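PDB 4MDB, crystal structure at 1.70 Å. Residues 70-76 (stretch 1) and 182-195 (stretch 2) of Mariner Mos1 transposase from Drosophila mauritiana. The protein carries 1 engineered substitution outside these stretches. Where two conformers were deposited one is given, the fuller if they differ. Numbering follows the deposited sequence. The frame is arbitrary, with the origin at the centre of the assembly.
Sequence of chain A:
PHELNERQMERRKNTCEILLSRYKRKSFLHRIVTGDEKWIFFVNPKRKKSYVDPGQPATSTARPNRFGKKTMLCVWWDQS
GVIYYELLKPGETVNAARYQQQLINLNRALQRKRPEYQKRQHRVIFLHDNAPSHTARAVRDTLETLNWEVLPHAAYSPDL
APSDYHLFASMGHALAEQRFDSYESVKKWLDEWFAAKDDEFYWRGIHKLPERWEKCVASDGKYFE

Stretch 1 (70-76) KTMLCVW
Stretch 2, residues 182-195: SYESVKKWLDEWFA

A helix laid on a β-strand is joined most simply by matching two periodicities: alternate residues of the strand face the helix, and residues three or four apart on the helix face the strand. The Mos1 transposase offers a compact example, in which a strand and a helix more than a hundred residues apart in sequence pack without a single hydrogen bond between them.

Residues 70-76 are extended throughout, with phi from -152° to -89° and psi from 118° to 153°, inside a strand that runs on at both ends. Residues 183-195 form a helix, with phi from -83° to -50° and psi from -51° to -15°, that continues beyond the stretch. The two axes approach to 10.1 Å and run in roughly the same direction, with a signed crossing angle of -33°. Register is set by the CA atoms of Thr-71 and Tyr-183, 7.4 Å apart, and those of Leu-73 and Lys-187, 9.3 Å apart. Thr-71, Leu-73 and Val-75 direct their CA-to-CB bonds toward the helix, while the intervening Met-72 and Cys-74 lie out of its reach.

Ser-182, an extended residue (phi/psi -138/155°), caps the helix that begins at Tyr-183; its p rotamer places OG 3.0 Å from Ser-185 N. Ser-185 N donates to this OG in the capping bond, and also makes a weak backbone hydrogen bond to Ser-182 O at 3.1 Å. Ser-185, also p, answers through OG, which donates to Ser-182 O at 2.7 Å.

Tyr-183 (chi1 164°, chi2 -71°) starts sideways, but its ring reaches back to the strand: CE2 lies 4.0 Å from OG1 of Thr-71, in an oblique approach. The contact is to a ring carbon and is one of packing; the threonine, a t rotamer, has its hydroxyl hydrogen-bonded elsewhere in the structure. Val-186, a t rotamer pointing toward the strand, brings CG1 to 4.5 Å from CG2 of Thr-71, a looser methyl contact. One turn on from Tyr-183, Lys-187 NZ makes a weak hydrogen bond to Tyr-183 OH at 3.4 Å, the lysine chain being t, t, t, p.

Lys-188 lies well clear of the strand. Leu-190 (m, t) points toward it. Its CD1 meets CD1 of Leu-73 (t, p) at 3.8 Å, and both buried side chains thereby exchange solvent for apolar contact. The backbone beneath is regular: Leu-190 N bonds Val-186 O, and Phe-194 N bonds Leu-190 O, each at 2.8 Å. Glu-192, also clear of the strand, forms a salt bridge with Lys-188 one turn back, OE2 to NZ at 3.3 Å, its hydrogen bond weak.

Phe-194 (chi1 -71°, chi2 -42°) completes the series Tyr-183, Val-186, Leu-190 and Phe-194, spaced three, four and four. Its CZ lies 4.0 Å from CG2 of Val-75 (p) and 4.5 Å from CD2 of Leu-73, so the ring tip touches two strand residues, both obliquely. Altogether 258 Å² is buried, summed over both sides. The principle is plain: i, i+2 on the strand meets steps of three and four on the helix, and the contact is made by side-chain packing.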

# COMPACT_ATOMS: atom_id res chain seq x y z
N LYS A 70 16.52 5.03 -12.37
CA LYS A 70 15.55 4.82 -11.30
C LYS A 70 15.10 3.39 -11.23
O LYS A 70 15.04 2.69 -12.24
CB LYS A 70 14.39 5.77 -11.46
CG LYS A 70 13.69 5.60 -12.78
CD LYS A 70 12.61 6.64 -13.01
CE LYS A 70 11.84 6.36 -14.28
NZ LYS A 70 10.58 7.11 -14.24
N THR A 71 14.70 2.97 -10.03
CA THR A 71 14.22 1.65 -9.76
C THR A 71 12.88 1.80 -9.02
O THR A 71 12.70 2.69 -8.23
CB THR A 71 15.21 0.83 -8.89
OG1 THR A 71 14.63 -0.40 -8.48
CG2 THR A 71 15.66 1.64 -7.66
N MET A 72 11.95 0.93 -9.33
CA MET A 72 10.67 0.96 -8.68
C MET A 72 10.71 0.06 -7.44
O MET A 72 11.04 -1.13 -7.49
CB MET A 72 9.60 0.47 -9.62
CG MET A 72 8.22 0.87 -9.18
SD MET A 72 6.92 0.45 -10.35
CE MET A 72 7.43 1.55 -11.64
N LEU A 73 10.32 0.67 -6.34
CA LEU A 73 10.05 -0.06 -5.09
C LEU A 73 8.60 -0.46 -5.14
O LEU A 73 7.70 0.41 -5.33
CB LEU A 73 10.35 0.76 -3.90
CG LEU A 73 9.92 0.28 -2.52
CD1 LEU A 73 10.64 -0.98 -2.11
CD2 LEU A 73 10.15 1.38 -1.55
N CYS A 74 8.34 -1.73 -4.85
CA CYS A 74 6.98 -2.27 -4.72
C CYS A 74 6.95 -2.89 -3.34
O CYS A 74 7.70 -3.81 -3.08
CB CYS A 74 6.75 -3.33 -5.75
SG CYS A 74 7.11 -2.78 -7.46
N VAL A 75 6.10 -2.40 -2.47
CA VAL A 75 6.18 -2.92 -1.10
C VAL A 75 4.78 -3.14 -0.56
O VAL A 75 3.86 -2.37 -0.81
CB VAL A 75 6.99 -1.92 -0.20
CG1 VAL A 75 6.39 -0.51 -0.25
CG2 VAL A 75 7.01 -2.32 1.25
N TRP A 76 4.70 -4.12 0.32
CA TRP A 76 3.45 -4.52 0.99
C TRP A 76 3.71 -4.68 2.48
O TRP A 76 4.73 -5.21 2.86
CB TRP A 76 2.83 -5.78 0.42
CG TRP A 76 2.50 -5.70 -1.01
CD1 TRP A 76 1.31 -5.31 -1.56
CD2 TRP A 76 3.40 -5.86 -2.13
NE1 TRP A 76 1.38 -5.28 -2.93
CE2 TRP A 76 2.65 -5.65 -3.29
CE3 TRP A 76 4.76 -6.26 -2.25
CZ2 TRP A 76 3.23 -5.73 -4.57
CZ3 TRP A 76 5.32 -6.32 -3.51
CH2 TRP A 76 4.55 -6.07 -4.64
N SER A 182 24.17 2.38 -6.42
CA SER A 182 23.86 1.10 -7.02
C SER A 182 22.46 0.64 -6.63
O SER A 182 21.89 1.01 -5.60
CB SER A 182 24.89 0.04 -6.58
OG SER A 182 24.81 -0.25 -5.18
N TYR A 183 21.92 -0.20 -7.48
CA TYR A 183 20.68 -0.83 -7.17
C TYR A 183 20.81 -1.47 -5.74
O TYR A 183 19.88 -1.38 -4.92
CB TYR A 183 20.30 -1.77 -8.32
CG TYR A 183 19.26 -2.74 -7.95
CD1 TYR A 183 19.58 -3.79 -7.08
CD2 TYR A 183 17.96 -2.65 -8.45
CE1 TYR A 183 18.62 -4.72 -6.71
CE2 TYR A 183 17.01 -3.60 -8.10
CZ TYR A 183 17.34 -4.61 -7.21
OH TYR A 183 16.43 -5.57 -6.80
N GLU A 184 21.99 -2.04 -5.38
CA GLU A 184 22.09 -2.74 -4.09
C GLU A 184 22.35 -1.83 -2.87
O GLU A 184 22.14 -2.25 -1.73
CB GLU A 184 23.05 -3.94 -4.15
CG GLU A 184 24.18 -3.83 -5.15
CD GLU A 184 23.74 -4.00 -6.58
OE1 GLU A 184 23.04 -5.01 -6.88
OE2 GLU A 184 24.09 -3.14 -7.42
N SER A 185 22.75 -0.59 -3.08
CA SER A 185 22.80 0.33 -1.97
C SER A 185 21.34 0.63 -1.59
O SER A 185 21.02 0.72 -0.42
CB SER A 185 23.55 1.63 -2.25
OG SER A 185 23.26 2.11 -3.55
N VAL A 186 20.50 0.80 -2.61
CA VAL A 186 19.06 1.03 -2.32
C VAL A 186 18.48 -0.11 -1.48
O VAL A 186 17.85 0.12 -0.45
CB VAL A 186 18.27 1.26 -3.61
CG1 VAL A 186 16.78 1.53 -3.31
CG2 VAL A 186 18.84 2.40 -4.42
N LYS A 187 18.68 -1.34 -1.92
CA LYS A 187 18.17 -2.50 -1.20
C LYS A 187 18.64 -2.54 0.28
O LYS A 187 17.83 -2.73 1.21
CB LYS A 187 18.59 -3.75 -1.97
CG LYS A 187 17.64 -4.94 -1.87
CD LYS A 187 17.88 -5.92 -3.02
CE LYS A 187 16.88 -7.08 -3.08
NZ LYS A 187 15.58 -6.69 -3.71
N LYS A 188 19.93 -2.34 0.52
CA LYS A 188 20.41 -2.24 1.89
C LYS A 188 19.82 -1.06 2.68
O LYS A 188 19.45 -1.19 3.85
CB LYS A 188 21.93 -2.10 1.97
CG LYS A 188 22.43 -2.23 3.42
CD LYS A 188 22.57 -3.71 3.79
CE LYS A 188 22.09 -4.01 5.21
NZ LYS A 188 22.95 -3.39 6.27
N TRP A 189 19.78 0.11 2.06
CA TRP A 189 19.19 1.24 2.74
C TRP A 189 17.73 0.88 3.13
O TRP A 189 17.31 1.11 4.28
CB TRP A 189 19.22 2.48 1.86
CG TRP A 189 18.76 3.63 2.57
CD1 TRP A 189 19.48 4.42 3.40
CD2 TRP A 189 17.42 4.15 2.58
NE1 TRP A 189 18.69 5.38 3.92
CE2 TRP A 189 17.41 5.24 3.45
CE3 TRP A 189 16.22 3.76 1.98
CZ2 TRP A 189 16.27 5.98 3.70
CZ3 TRP A 189 15.07 4.50 2.28
CH2 TRP A 189 15.10 5.56 3.09
N LEU A 190 17.00 0.26 2.21
CA LEU A 190 15.58 -0.09 2.55
C LEU A 190 15.50 -1.15 3.62
O LEU A 190 14.70 -1.02 4.53
CB LEU A 190 14.79 -0.52 1.31
CG LEU A 190 14.54 0.49 0.23
CD1 LEU A 190 14.20 -0.23 -1.02
CD2 LEU A 190 13.43 1.44 0.60
N ASP A 191 16.29 -2.21 3.52
CA ASP A 191 16.36 -3.21 4.60
C ASP A 191 16.57 -2.59 5.93
O ASP A 191 15.82 -2.86 6.87
CB ASP A 191 17.45 -4.27 4.34
CG ASP A 191 17.09 -5.20 3.22
OD1 ASP A 191 15.87 -5.33 2.90
OD2 ASP A 191 18.03 -5.79 2.62
N GLU A 192 17.55 -1.71 6.05
CA GLU A 192 17.85 -1.06 7.34
C GLU A 192 16.74 -0.11 7.82
O GLU A 192 16.41 -0.06 8.99
CB GLU A 192 19.15 -0.25 7.34
CG GLU A 192 20.46 -0.99 7.21
CD GLU A 192 21.66 -0.04 7.30
OE1 GLU A 192 21.70 0.79 8.25
OE2 GLU A 192 22.55 -0.11 6.42
N TRP A 193 16.18 0.63 6.87
CA TRP A 193 15.25 1.69 7.16
C TRP A 193 13.96 1.00 7.61
O TRP A 193 13.38 1.37 8.61
CB TRP A 193 15.01 2.59 5.91
CG TRP A 193 14.10 3.80 6.22
CD1 TRP A 193 14.47 5.02 6.77
CD2 TRP A 193 12.67 3.87 6.06
NE1 TRP A 193 13.36 5.80 6.96
CE2 TRP A 193 12.25 5.12 6.55
CE3 TRP A 193 11.71 2.97 5.61
CZ2 TRP A 193 10.90 5.54 6.50
CZ3 TRP A 193 10.36 3.37 5.64
CH2 TRP A 193 10.00 4.63 6.04
N PHE A 194 13.55 -0.00 6.88
CA PHE A 194 12.32 -0.74 7.29
C PHE A 194 12.45 -1.34 8.69
O PHE A 194 11.55 -1.30 9.53
CB PHE A 194 11.94 -1.84 6.28
CG PHE A 194 11.40 -1.34 4.94
CD1 PHE A 194 10.49 -0.27 4.86
CD2 PHE A 194 11.72 -2.01 3.79
CE1 PHE A 194 10.00 0.12 3.63
CE2 PHE A 194 11.24 -1.60 2.53
CZ PHE A 194 10.37 -0.55 2.47
N ALA A 195 13.64 -1.85 8.98
CA ALA A 195 13.83 -2.68 10.18
C ALA A 195 14.03 -1.81 11.39
O ALA A 195 13.72 -2.20 12.53
CB ALA A 195 15.04 -3.55 9.95